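Local coordinates for choline/ethanolamine kinase family protein (Mesorhizobium loti, PDB 3DXQ), which probably phosphorylates ethanolamine or a related small amino alcohol, and has a protein-kinase-like fold, at residues R36-P45 / T81-I89; V60-V70 / K116-P125. One frame throughout, in Å; residues are numbered along the deposited sequence.

After helix 3-10 the chain enters the antiparallel sheet of the N-terminal lobe, where residues 36-45 supply the first segment of contact 1. Helix 55-67 follows, and its second half with the turn after it gives the first segment of contact 2. Strands 74-77 and 84-87 come next; the latter pairs with strand 40-45, closing a loop of chain that contains the helix. The chain then passes through helix 106-118 and continues along 119-125 to close contact 2. The two loops cross: in sequence 60-70 falls between the segments of contact 1, and 81-89 between those of contact 2. Contact 1 joins two neighbouring strands of the sheet, and contact 2 ties helix 55-67 to 116-125; their centres are about 19 Å apart.

Contact 1. Residues R36-P45 / T81-I89; sequences RAGDLCLRIP and TGVMVTRYI
The guanidinium of R36 lies flat on the ring of Y88, the planes 12° apart and the group centres separated by 4.1 Å. Its CD sits over the middle of the ring, 3.6 Å from the Y88 centroid, while R36 NE donates to G38 O at 3.0 Å and steadies the group from its edge. With an alanine here the flat cover is gone, and the Y88 ring would probably be freer to turn. From the ring's edge comes C41 SG, 3.7 Å from Y88 CD1, a sulfur-aromatic contact, and Y88 N donates to D39 O. Beyond this end strand 40-45, central in the five-stranded sheet of the kinase-like N-terminal lobe, pairs antiparallel with 84-87, C41-T86 and R43-M84 being hydrogen-bonded pairs. C41 N reaches T86 O at 2.8 Å. On the face of L42 and V85 the packing is close and buried: L42 CD1 meets V83 CG1 at 3.6 Å, and V83 CG2, anti to its carbonyl carbon, touches I44 CD1. At the strand end P45 CD also reaches V83 CG2. The face of C41, R43 and T86 is more polar. There R43, bent at chi3 (86°), brings NH1 back to T86 OG1 at 3.2 Å, near the guanidinium plane. Looser still is the solvent side, where the exposed R87 side chain has L40 CD2 4.2 Å from its NH2 and pairs its charge with E73.

Contact 2. Residues V60-V70 / K116-P125; sequences VAAREAAKAGV and KLHGSGAVFP
A Schellman motif ends helix 55-67, and this C-terminal turn, with the helix face before it, packs against the end of helix 106-118 and the chain that follows. G69 takes the positive phi (74°) that the motif calls for, and its carbonyl oxygen receives K116 NZ, with K116 NZ and G69 O 3.2 Å apart. The lysine chain is extended beyond CG and carries CE past A68 O, and its ammonium comes in from above the carbonyl plane. R191 also donates to G69 O, which thus accepts from two cationic groups. V70 CG2 packs against the start of 116-125, 3.9 Å from L117 CB. A68 CB packs against the S120 side chain. The hydroxyl of S120 is used within its own segment: it accepts from A122 N, which makes an ST turn, and donates to L117 O. The main polar tie is E64. Folded back at chi2 (-75°), its carboxylate takes the backbone N-H of V123 on the anti lone pair of OE1, with E64 OE1 and V123 N 2.8 Å apart. The bond holds V123 beside the helix, and the F124 ring reaches the same helix face. A61 CB stands over one face of that ring near its rim, 4.1 Å from F124 CE1, while E64 CB meets its edge in plane. A175 of strand 174-176 also touches the F124 side chain. At the outer end V60 CG1 rests on P125 CD. Following the third strand of a sheet ordered 1-2-3-5-4, helix 55-67 probably corresponds in topology to helix αC of the protein-kinase-like fold.

Contact 1. Residues R36-P45 / T81-I89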
ATOM      1  N   ARG A  36      11.903 -14.080 -10.919  1.00 39.62           N
ATOM      2  CA  ARG A  36      13.083 -14.481 -10.181  1.00 40.03           C
ATOM      3  C   ARG A  36      14.076 -15.141 -11.134  1.00 39.83           C
ATOM      4  O   ARG A  36      13.718 -16.110 -11.784  1.00 39.32           O
ATOM      5  CB  ARG A  36      12.691 -15.443  -9.075  1.00 40.08           C
ATOM      6  CG  ARG A  36      13.836 -15.780  -8.177  1.00 41.47           C
ATOM      7  CD  ARG A  36      13.492 -16.901  -7.261  1.00 42.15           C
ATOM      8  NE  ARG A  36      14.706 -17.610  -6.895  1.00 41.77           N
ATOM      9  CZ  ARG A  36      14.725 -18.712  -6.159  1.00 39.65           C
ATOM     10  NH1 ARG A  36      13.586 -19.226  -5.689  1.00 36.29           N
ATOM     11  NH2 ARG A  36      15.896 -19.286  -5.888  1.00 39.37           N
ATOM     12  N   ALA A  37      15.299 -14.604 -11.220  1.00 39.77           N
ATOM     13  CA  ALA A  37      16.359 -15.128 -12.074  1.00 41.38           C
ATOM     14  C   ALA A  37      17.547 -15.462 -11.194  1.00 42.51           C
ATOM     15  O   ALA A  37      18.303 -14.568 -10.811  1.00 45.31           O
ATOM     16  CB  ALA A  37      16.744 -14.103 -13.110  1.00 40.79           C
ATOM     17  N   GLY A  38      17.715 -16.742 -10.869  1.00 43.65           N
ATOM     18  CA  GLY A  38      18.789 -17.176  -9.979  1.00 44.38           C
ATOM     19  C   GLY A  38      18.439 -16.766  -8.564  1.00 45.15           C
ATOM     20  O   GLY A  38      17.471 -17.246  -7.994  1.00 45.78           O
ATOM     21  N   ASP A  39      19.221 -15.840  -8.018  1.00 46.91           N
ATOM     22  CA  ASP A  39      19.005 -15.286  -6.683  1.00 45.75           C
ATOM     23  C   ASP A  39      18.658 -13.792  -6.758  1.00 43.59           C
ATOM     24  O   ASP A  39      18.636 -13.103  -5.747  1.00 40.62           O
ATOM     25  CB  ASP A  39      20.271 -15.519  -5.845  1.00 45.73           C
ATOM     26  CG  ASP A  39      20.681 -16.980  -5.833  1.00 50.70           C
ATOM     27  OD1 ASP A  39      19.816 -17.807  -5.529  1.00 54.44           O
ATOM     28  OD2 ASP A  39      21.846 -17.316  -6.144  1.00 57.46           O
ATOM     29  N   LEU A  40      18.404 -13.291  -7.966  1.00 42.34           N
ATOM     30  CA  LEU A  40      18.076 -11.882  -8.155  1.00 42.33           C
ATOM     31  C   LEU A  40      16.644 -11.835  -8.678  1.00 39.94           C
ATOM     32  O   LEU A  40      16.152 -12.831  -9.180  1.00 38.82           O
ATOM     33  CB  LEU A  40      19.051 -11.237  -9.146  1.00 42.86           C
ATOM     34  CG  LEU A  40      20.542 -11.320  -8.808  1.00 44.51           C
ATOM     35  CD1 LEU A  40      21.403 -10.869  -9.979  1.00 42.82           C
ATOM     36  CD2 LEU A  40      20.871 -10.502  -7.592  1.00 45.45           C
ATOM     37  N   CYS A  41      15.973 -10.704  -8.507  1.00 39.04           N
ATOM     38  CA  CYS A  41      14.606 -10.497  -9.043  1.00 39.74           C
ATOM     39  C   CYS A  41      14.620  -9.376 -10.059  1.00 39.04           C
ATOM     40  O   CYS A  41      15.188  -8.312  -9.832  1.00 36.71           O
ATOM     41  CB  CYS A  41      13.610 -10.100  -7.971  1.00 37.73           C
ATOM     42  SG  CYS A  41      13.267 -11.312  -6.780  1.00 46.35           S
ATOM     43  N   LEU A  42      13.997  -9.640 -11.185  1.00 40.81           N
ATOM     44  CA  LEU A  42      13.867  -8.676 -12.261  1.00 43.26           C
ATOM     45  C   LEU A  42      12.453  -8.113 -12.177  1.00 45.85           C
ATOM     46  O   LEU A  42      11.498  -8.890 -12.151  1.00 48.10           O
ATOM     47  CB  LEU A  42      14.081  -9.389 -13.592  1.00 41.99           C
ATOM     48  CG  LEU A  42      14.102  -8.551 -14.863  1.00 39.96           C
ATOM     49  CD1 LEU A  42      15.258  -7.559 -14.886  1.00 35.40           C
ATOM     50  CD2 LEU A  42      14.207  -9.480 -16.028  1.00 36.45           C
ATOM     51  N   ARG A  43      12.315  -6.789 -12.093  1.00 47.87           N
ATOM     52  CA  ARG A  43      10.998  -6.137 -12.039  1.00 50.46           C
ATOM     53  C   ARG A  43      10.767  -5.274 -13.293  1.00 51.91           C
ATOM     54  O   ARG A  43      11.539  -4.353 -13.564  1.00 52.18           O
ATOM     55  CB  ARG A  43      10.900  -5.274 -10.783  1.00 49.88           C
ATOM     56  CG  ARG A  43      11.634  -5.857  -9.569  1.00 52.12           C
ATOM     57  CD  ARG A  43      11.346  -5.075  -8.285  1.00 54.61           C
ATOM     58  NE  ARG A  43      10.120  -5.530  -7.608  1.00 58.86           N
ATOM     59  CZ  ARG A  43      10.054  -6.561  -6.757  1.00 60.02           C
ATOM     60  NH1 ARG A  43      11.139  -7.277  -6.457  1.00 56.14           N
ATOM     61  NH2 ARG A  43       8.886  -6.887  -6.196  1.00 57.12           N
ATOM     62  N   ILE A  44       9.713  -5.576 -14.056  1.00 53.48           N
ATOM     63  CA  ILE A  44       9.378  -4.839 -15.292  1.00 54.60           C
ATOM     64  C   ILE A  44       8.122  -3.995 -15.069  1.00 55.09           C
ATOM     65  O   ILE A  44       7.134  -4.500 -14.529  1.00 58.31           O
ATOM     66  CB  ILE A  44       9.057  -5.769 -16.473  1.00 53.97           C
ATOM     67  CG1 ILE A  44      10.212  -6.734 -16.783  1.00 56.82           C
ATOM     68  CG2 ILE A  44       8.721  -4.932 -17.723  1.00 57.26           C
ATOM     69  CD1 ILE A  44      11.080  -6.315 -17.953  1.00 54.66           C
ATOM     70  N   PRO A  45       8.143  -2.715 -15.471  1.00 53.35           N
ATOM     71  CA  PRO A  45       6.953  -1.866 -15.322  1.00 52.63           C
ATOM     72  C   PRO A  45       5.774  -2.175 -16.286  1.00 52.91           C
ATOM     73  O   PRO A  45       5.979  -2.417 -17.488  1.00 51.48           O
ATOM     74  CB  PRO A  45       7.502  -0.460 -15.594  1.00 51.74           C
ATOM     75  CG  PRO A  45       8.992  -0.594 -15.543  1.00 51.29           C
ATOM     76  CD  PRO A  45       9.277  -1.953 -16.014  1.00 52.99           C
ATOM     77  N   THR A  81      14.274   2.214 -19.236  1.00 56.18           N
ATOM     78  CA  THR A  81      13.063   1.412 -19.159  1.00 53.57           C
ATOM     79  C   THR A  81      12.374   1.433 -17.798  1.00 53.10           C
ATOM     80  O   THR A  81      11.194   1.094 -17.699  1.00 52.90           O
ATOM     81  CB  THR A  81      13.401  -0.042 -19.507  1.00 53.73           C
ATOM     82  OG1 THR A  81      14.179  -0.608 -18.453  1.00 49.54           O
ATOM     83  CG2 THR A  81      14.207  -0.107 -20.808  1.00 50.67           C
ATOM     84  N   GLY A  82      13.097   1.818 -16.749  1.00 50.93           N
ATOM     85  CA  GLY A  82      12.561   1.737 -15.386  1.00 48.04           C
ATOM     86  C   GLY A  82      12.793   0.373 -14.733  1.00 45.41           C
ATOM     87  O   GLY A  82      12.583   0.218 -13.540  1.00 42.98           O
ATOM     88  N   VAL A  83      13.243  -0.608 -15.515  1.00 44.38           N
ATOM     89  CA  VAL A  83      13.502  -1.970 -15.031  1.00 45.03           C
ATOM     90  C   VAL A  83      14.432  -2.015 -13.806  1.00 45.76           C
ATOM     91  O   VAL A  83      15.465  -1.346 -13.773  1.00 45.82           O
ATOM     92  CB  VAL A  83      14.058  -2.836 -16.175  1.00 43.84           C
ATOM     93  CG1 VAL A  83      14.626  -4.131 -15.658  1.00 45.67           C
ATOM     94  CG2 VAL A  83      12.954  -3.099 -17.192  1.00 44.44           C
HETATM   95  N   MSE A  84      14.071  -2.822 -12.810  1.00 47.25           N
HETATM   96  CA  MSE A  84      14.792  -2.812 -11.534  1.00 47.62           C
HETATM   97  C   MSE A  84      15.217  -4.221 -11.102  1.00 47.36           C
HETATM   98  O   MSE A  84      14.431  -5.176 -11.187  1.00 46.33           O
HETATM   99  CB  MSE A  84      13.916  -2.150 -10.472  1.00 46.01           C
HETATM  100  CG  MSE A  84      14.574  -1.943  -9.142  1.00 45.69           C
HETATM  101 SE   MSE A  84      13.251  -1.407  -7.799  0.75 43.90          SE
HETATM  102  CE  MSE A  84      13.094   0.459  -8.289  1.00 37.19           C
ATOM    103  N   VAL A  85      16.472  -4.348 -10.669  1.00 46.22           N
ATOM    104  CA  VAL A  85      16.976  -5.616 -10.154  1.00 45.80           C
ATOM    105  C   VAL A  85      17.158  -5.530  -8.641  1.00 45.99           C
ATOM    106  O   VAL A  85      17.865  -4.661  -8.145  1.00 47.81           O
ATOM    107  CB  VAL A  85      18.307  -6.006 -10.778  1.00 45.40           C
ATOM    108  CG1 VAL A  85      18.709  -7.395 -10.271  1.00 43.30           C
ATOM    109  CG2 VAL A  85      18.218  -5.966 -12.310  1.00 42.02           C
ATOM    110  N   THR A  86      16.501  -6.426  -7.916  1.00 45.28           N
ATOM    111  CA  THR A  86      16.639  -6.504  -6.476  1.00 43.93           C
ATOM    112  C   THR A  86      17.167  -7.875  -6.117  1.00 43.27           C
ATOM    113  O   THR A  86      17.259  -8.747  -6.970  1.00 42.09           O
ATOM    114  CB  THR A  86      15.290  -6.285  -5.784  1.00 43.02           C
ATOM    115  OG1 THR A  86      14.360  -7.275  -6.235  1.00 37.81           O
ATOM    116  CG2 THR A  86      14.762  -4.923  -6.117  1.00 40.49           C
ATOM    117  N   ARG A  87      17.507  -8.066  -4.853  1.00 43.90           N
ATOM    118  CA  ARG A  87      18.000  -9.345  -4.416  1.00 45.26           C
ATOM    119  C   ARG A  87      16.805 -10.171  -3.988  1.00 44.77           C
ATOM    120  O   ARG A  87      15.878  -9.650  -3.372  1.00 45.36           O
ATOM    121  CB  ARG A  87      19.030  -9.190  -3.295  1.00 45.85           C
ATOM    122  CG  ARG A  87      19.540 -10.526  -2.789  1.00 47.72           C
ATOM    123  CD  ARG A  87      20.900 -10.438  -2.113  1.00 45.97           C
ATOM    124  NE  ARG A  87      21.966 -10.721  -3.062  1.00 46.08           N
ATOM    125  CZ  ARG A  87      22.776  -9.817  -3.591  1.00 38.08           C
ATOM    126  NH1 ARG A  87      22.695  -8.533  -3.281  1.00 47.98           N
ATOM    127  NH2 ARG A  87      23.686 -10.212  -4.433  1.00 38.50           N
ATOM    128  N   TYR A  88      16.821 -11.452  -4.332  1.00 44.30           N
ATOM    129  CA  TYR A  88      15.755 -12.343  -3.936  1.00 45.22           C
ATOM    130  C   TYR A  88      15.999 -12.815  -2.524  1.00 45.44           C
ATOM    131  O   TYR A  88      17.104 -13.238  -2.189  1.00 44.01           O
ATOM    132  CB  TYR A  88      15.639 -13.569  -4.839  1.00 46.53           C
ATOM    133  CG  TYR A  88      14.567 -14.543  -4.388  1.00 43.87           C
ATOM    134  CD1 TYR A  88      13.215 -14.208  -4.469  1.00 45.48           C
ATOM    135  CD2 TYR A  88      14.901 -15.799  -3.888  1.00 47.02           C
ATOM    136  CE1 TYR A  88      12.214 -15.103  -4.066  1.00 42.62           C
ATOM    137  CE2 TYR A  88      13.907 -16.706  -3.488  1.00 51.47           C
ATOM    138  CZ  TYR A  88      12.567 -16.343  -3.581  1.00 47.76           C
ATOM    139  OH  TYR A  88      11.588 -17.221  -3.183  1.00 48.20           O
ATOM    140  N   ILE A  89      14.927 -12.769  -1.740  1.00 46.41           N
ATOM    141  CA  ILE A  89      14.884 -13.245  -0.365  1.00 45.91           C
ATOM    142  C   ILE A  89      14.397 -14.703  -0.291  1.00 47.09           C
ATOM    143  O   ILE A  89      13.190 -14.988  -0.386  1.00 46.71           O
ATOM    144  CB  ILE A  89      13.928 -12.372   0.424  1.00 45.70           C
ATOM    145  CG1 ILE A  89      14.478 -10.956   0.446  1.00 44.48           C
ATOM    146  CG2 ILE A  89      13.752 -12.901   1.835  1.00 48.88           C
ATOM    147  CD1 ILE A  89      13.467  -9.947   0.953  1.00 54.28           C
TER

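Contact 2. Residues V60-V70 / K116-P125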
ATOM      1  N   VAL A  60      14.068   6.327  -6.030  1.00 43.25           N
ATOM      2  CA  VAL A  60      14.601   7.008  -4.861  1.00 43.33           C
ATOM      3  C   VAL A  60      14.044   6.389  -3.589  1.00 43.77           C
ATOM      4  O   VAL A  60      14.763   6.133  -2.634  1.00 44.82           O
ATOM      5  CB  VAL A  60      14.269   8.522  -4.895  1.00 43.60           C
ATOM      6  CG1 VAL A  60      14.725   9.199  -3.608  1.00 34.26           C
ATOM      7  CG2 VAL A  60      14.882   9.173  -6.134  1.00 33.11           C
ATOM      8  N   ALA A  61      12.750   6.131  -3.609  1.00 43.32           N
ATOM      9  CA  ALA A  61      12.060   5.568  -2.470  1.00 43.91           C
ATOM     10  C   ALA A  61      12.618   4.201  -2.076  1.00 43.74           C
ATOM     11  O   ALA A  61      12.935   3.976  -0.906  1.00 46.10           O
ATOM     12  CB  ALA A  61      10.555   5.483  -2.749  1.00 42.71           C
ATOM     13  N   ALA A  62      12.743   3.297  -3.048  1.00 42.27           N
ATOM     14  CA  ALA A  62      13.211   1.939  -2.768  1.00 41.49           C
ATOM     15  C   ALA A  62      14.630   1.967  -2.224  1.00 41.41           C
ATOM     16  O   ALA A  62      14.953   1.221  -1.309  1.00 42.13           O
ATOM     17  CB  ALA A  62      13.137   1.042  -4.016  1.00 40.25           C
ATOM     18  N   ARG A  63      15.480   2.826  -2.775  1.00 41.80           N
ATOM     19  CA  ARG A  63      16.851   2.902  -2.288  1.00 43.58           C
ATOM     20  C   ARG A  63      16.893   3.352  -0.847  1.00 42.61           C
ATOM     21  O   ARG A  63      17.635   2.808  -0.056  1.00 42.98           O
ATOM     22  CB  ARG A  63      17.712   3.805  -3.145  1.00 44.65           C
ATOM     23  CG  ARG A  63      18.085   3.198  -4.486  1.00 49.10           C
ATOM     24  CD  ARG A  63      19.380   3.786  -5.022  1.00 54.99           C
ATOM     25  NE  ARG A  63      19.689   3.294  -6.366  1.00 58.53           N
ATOM     26  CZ  ARG A  63      19.161   3.774  -7.491  1.00 61.30           C
ATOM     27  NH1 ARG A  63      18.270   4.768  -7.461  1.00 61.18           N
ATOM     28  NH2 ARG A  63      19.514   3.241  -8.658  1.00 60.14           N
ATOM     29  N   GLU A  64      16.055   4.314  -0.500  1.00 43.96           N
ATOM     30  CA  GLU A  64      15.971   4.792   0.882  1.00 43.43           C
ATOM     31  C   GLU A  64      15.406   3.705   1.792  1.00 42.32           C
ATOM     32  O   GLU A  64      15.937   3.456   2.885  1.00 38.48           O
ATOM     33  CB  GLU A  64      15.138   6.078   0.955  1.00 43.73           C
ATOM     34  CG  GLU A  64      15.864   7.312   0.398  1.00 39.40           C
ATOM     35  CD  GLU A  64      16.944   7.838   1.334  1.00 45.62           C
ATOM     36  OE1 GLU A  64      16.592   8.527   2.315  1.00 44.61           O
ATOM     37  OE2 GLU A  64      18.152   7.591   1.079  1.00 53.42           O
ATOM     38  N   ALA A  65      14.349   3.041   1.322  1.00 43.06           N
ATOM     39  CA  ALA A  65      13.742   1.936   2.081  1.00 43.03           C
ATOM     40  C   ALA A  65      14.773   0.836   2.313  1.00 43.25           C
ATOM     41  O   ALA A  65      14.843   0.277   3.401  1.00 46.77           O
ATOM     42  CB  ALA A  65      12.524   1.399   1.368  1.00 41.62           C
ATOM     43  N   ALA A  66      15.585   0.557   1.299  1.00 42.74           N
ATOM     44  CA  ALA A  66      16.642  -0.445   1.403  1.00 43.40           C
ATOM     45  C   ALA A  66      17.674  -0.051   2.460  1.00 43.80           C
ATOM     46  O   ALA A  66      18.085  -0.880   3.271  1.00 41.32           O
ATOM     47  CB  ALA A  66      17.313  -0.639   0.056  1.00 41.41           C
ATOM     48  N   LYS A  67      18.070   1.223   2.430  1.00 45.02           N
ATOM     49  CA  LYS A  67      18.987   1.802   3.406  1.00 45.44           C
ATOM     50  C   LYS A  67      18.430   1.680   4.818  1.00 46.06           C
ATOM     51  O   LYS A  67      19.184   1.452   5.769  1.00 47.30           O
ATOM     52  CB  LYS A  67      19.247   3.289   3.117  1.00 45.63           C
ATOM     53  CG  LYS A  67      20.462   3.604   2.250  1.00 49.08           C
ATOM     54  CD  LYS A  67      20.843   5.108   2.323  1.00 51.50           C
ATOM     55  CE  LYS A  67      21.081   5.619   3.768  1.00 62.10           C
ATOM     56  NZ  LYS A  67      21.670   7.012   3.824  1.00 64.11           N
ATOM     57  N   ALA A  68      17.117   1.854   4.961  1.00 44.83           N
ATOM     58  CA  ALA A  68      16.473   1.715   6.253  1.00 43.68           C
ATOM     59  C   ALA A  68      16.291   0.251   6.695  1.00 45.00           C
ATOM     60  O   ALA A  68      15.764  -0.005   7.790  1.00 45.21           O
ATOM     61  CB  ALA A  68      15.155   2.412   6.235  1.00 43.84           C
ATOM     62  N   GLY A  69      16.723  -0.704   5.867  1.00 44.52           N
ATOM     63  CA  GLY A  69      16.640  -2.136   6.194  1.00 43.97           C
ATOM     64  C   GLY A  69      15.233  -2.728   6.104  1.00 45.75           C
ATOM     65  O   GLY A  69      14.943  -3.746   6.725  1.00 47.24           O
ATOM     66  N   VAL A  70      14.357  -2.089   5.343  1.00 45.22           N
ATOM     67  CA  VAL A  70      12.966  -2.504   5.258  1.00 44.11           C
ATOM     68  C   VAL A  70      12.677  -3.156   3.927  1.00 44.65           C
ATOM     69  O   VAL A  70      11.894  -4.110   3.849  1.00 45.26           O
ATOM     70  CB  VAL A  70      12.026  -1.287   5.506  1.00 42.50           C
ATOM     71  CG1 VAL A  70      10.644  -1.568   5.043  1.00 37.76           C
ATOM     72  CG2 VAL A  70      12.016  -0.939   6.959  1.00 41.46           C
ATOM     73  N   LYS A 116      10.231   0.152  11.912  1.00 42.42           N
ATOM     74  CA  LYS A 116      11.582   0.333  11.441  1.00 42.49           C
ATOM     75  C   LYS A 116      11.604   1.390  10.354  1.00 41.61           C
ATOM     76  O   LYS A 116      12.493   2.262  10.351  1.00 42.58           O
ATOM     77  CB  LYS A 116      12.142  -0.981  10.915  1.00 43.02           C
ATOM     78  CG  LYS A 116      13.665  -0.980  10.788  1.00 47.55           C
ATOM     79  CD  LYS A 116      14.177  -2.417  10.601  1.00 51.94           C
ATOM     80  CE  LYS A 116      15.639  -2.489  10.247  1.00 49.48           C
ATOM     81  NZ  LYS A 116      15.914  -3.846   9.738  1.00 54.96           N
ATOM     82  N   LEU A 117      10.614   1.317   9.464  1.00 39.65           N
ATOM     83  CA  LEU A 117      10.507   2.249   8.341  1.00 38.82           C
ATOM     84  C   LEU A 117      10.310   3.657   8.803  1.00 39.63           C
ATOM     85  O   LEU A 117      11.103   4.526   8.477  1.00 40.19           O
ATOM     86  CB  LEU A 117       9.355   1.865   7.403  1.00 39.36           C
ATOM     87  CG  LEU A 117       9.022   2.843   6.267  1.00 40.17           C
ATOM     88  CD1 LEU A 117      10.236   2.996   5.344  1.00 27.74           C
ATOM     89  CD2 LEU A 117       7.757   2.431   5.487  1.00 30.42           C
ATOM     90  N   HIS A 118       9.232   3.885   9.542  1.00 42.41           N
ATOM     91  CA  HIS A 118       8.873   5.236   9.992  1.00 41.32           C
ATOM     92  C   HIS A 118       9.923   5.811  10.917  1.00 40.61           C
ATOM     93  O   HIS A 118      10.210   6.990  10.895  1.00 42.55           O
ATOM     94  CB  HIS A 118       7.519   5.229  10.675  1.00 40.26           C
ATOM     95  CG  HIS A 118       6.404   4.758   9.797  1.00 41.60           C
ATOM     96  ND1 HIS A 118       5.227   4.255  10.297  1.00 39.11           N
ATOM     97  CD2 HIS A 118       6.299   4.692   8.451  1.00 45.71           C
ATOM     98  CE1 HIS A 118       4.438   3.908   9.296  1.00 40.76           C
ATOM     99  NE2 HIS A 118       5.060   4.169   8.163  1.00 38.05           N
ATOM    100  N   GLY A 119      10.526   4.957  11.715  1.00 43.09           N
ATOM    101  CA  GLY A 119      11.596   5.369  12.618  1.00 42.11           C
ATOM    102  C   GLY A 119      12.944   5.514  11.978  1.00 40.67           C
ATOM    103  O   GLY A 119      13.902   5.842  12.677  1.00 43.41           O
ATOM    104  N   SER A 120      13.041   5.275  10.670  1.00 40.86           N
ATOM    105  CA  SER A 120      14.335   5.363   9.950  1.00 41.52           C
ATOM    106  C   SER A 120      14.717   6.789   9.523  1.00 41.47           C
ATOM    107  O   SER A 120      14.014   7.760   9.782  1.00 42.60           O
ATOM    108  CB  SER A 120      14.297   4.496   8.694  1.00 41.99           C
ATOM    109  OG  SER A 120      13.503   5.106   7.681  1.00 41.95           O
ATOM    110  N   GLY A 121      15.846   6.901   8.849  1.00 42.15           N
ATOM    111  CA  GLY A 121      16.271   8.177   8.306  1.00 43.19           C
ATOM    112  C   GLY A 121      15.846   8.326   6.856  1.00 42.48           C
ATOM    113  O   GLY A 121      16.192   9.320   6.212  1.00 42.44           O
ATOM    114  N   ALA A 122      15.106   7.341   6.346  1.00 41.91           N
ATOM    115  CA  ALA A 122      14.561   7.397   4.998  1.00 42.84           C
ATOM    116  C   ALA A 122      13.960   8.767   4.744  1.00 42.53           C
ATOM    117  O   ALA A 122      13.273   9.273   5.601  1.00 44.16           O
ATOM    118  CB  ALA A 122      13.489   6.326   4.819  1.00 40.75           C
ATOM    119  N   VAL A 123      14.241   9.350   3.572  1.00 43.57           N
ATOM    120  CA  VAL A 123      13.656  10.616   3.132  1.00 43.59           C
ATOM    121  C   VAL A 123      13.017  10.412   1.775  1.00 44.54           C
ATOM    122  O   VAL A 123      13.724  10.104   0.823  1.00 44.41           O
ATOM    123  CB  VAL A 123      14.709  11.718   2.954  1.00 44.68           C
ATOM    124  CG1 VAL A 123      14.078  12.939   2.283  1.00 39.03           C
ATOM    125  CG2 VAL A 123      15.327  12.080   4.302  1.00 38.46           C
ATOM    126  N   PHE A 124      11.692  10.567   1.692  1.00 45.92           N
ATOM    127  CA  PHE A 124      10.964  10.422   0.425  1.00 45.80           C
ATOM    128  C   PHE A 124      10.643  11.811  -0.098  1.00 47.99           C
ATOM    129  O   PHE A 124      10.227  12.670   0.664  1.00 49.71           O
ATOM    130  CB  PHE A 124       9.676   9.597   0.568  1.00 44.40           C
ATOM    131  CG  PHE A 124       9.878   8.161   1.037  1.00 42.29           C
ATOM    132  CD1 PHE A 124      11.093   7.495   0.886  1.00 45.14           C
ATOM    133  CD2 PHE A 124       8.790   7.451   1.557  1.00 41.54           C
ATOM    134  CE1 PHE A 124      11.231   6.153   1.287  1.00 44.72           C
ATOM    135  CE2 PHE A 124       8.909   6.132   1.955  1.00 40.66           C
ATOM    136  CZ  PHE A 124      10.141   5.471   1.823  1.00 43.45           C
ATOM    137  N   PRO A 125      10.809  12.030  -1.414  1.00 51.23           N
ATOM    138  CA  PRO A 125      10.714  13.378  -1.987  1.00 51.35           C
ATOM    139  C   PRO A 125       9.326  13.966  -2.077  1.00 52.39           C
ATOM    140  O   PRO A 125       9.187  15.180  -2.080  1.00 52.77           O
ATOM    141  CB  PRO A 125      11.244  13.185  -3.411  1.00 51.09           C
ATOM    142  CG  PRO A 125      10.934  11.783  -3.731  1.00 53.25           C
ATOM    143  CD  PRO A 125      11.081  11.016  -2.456  1.00 51.91           C
TER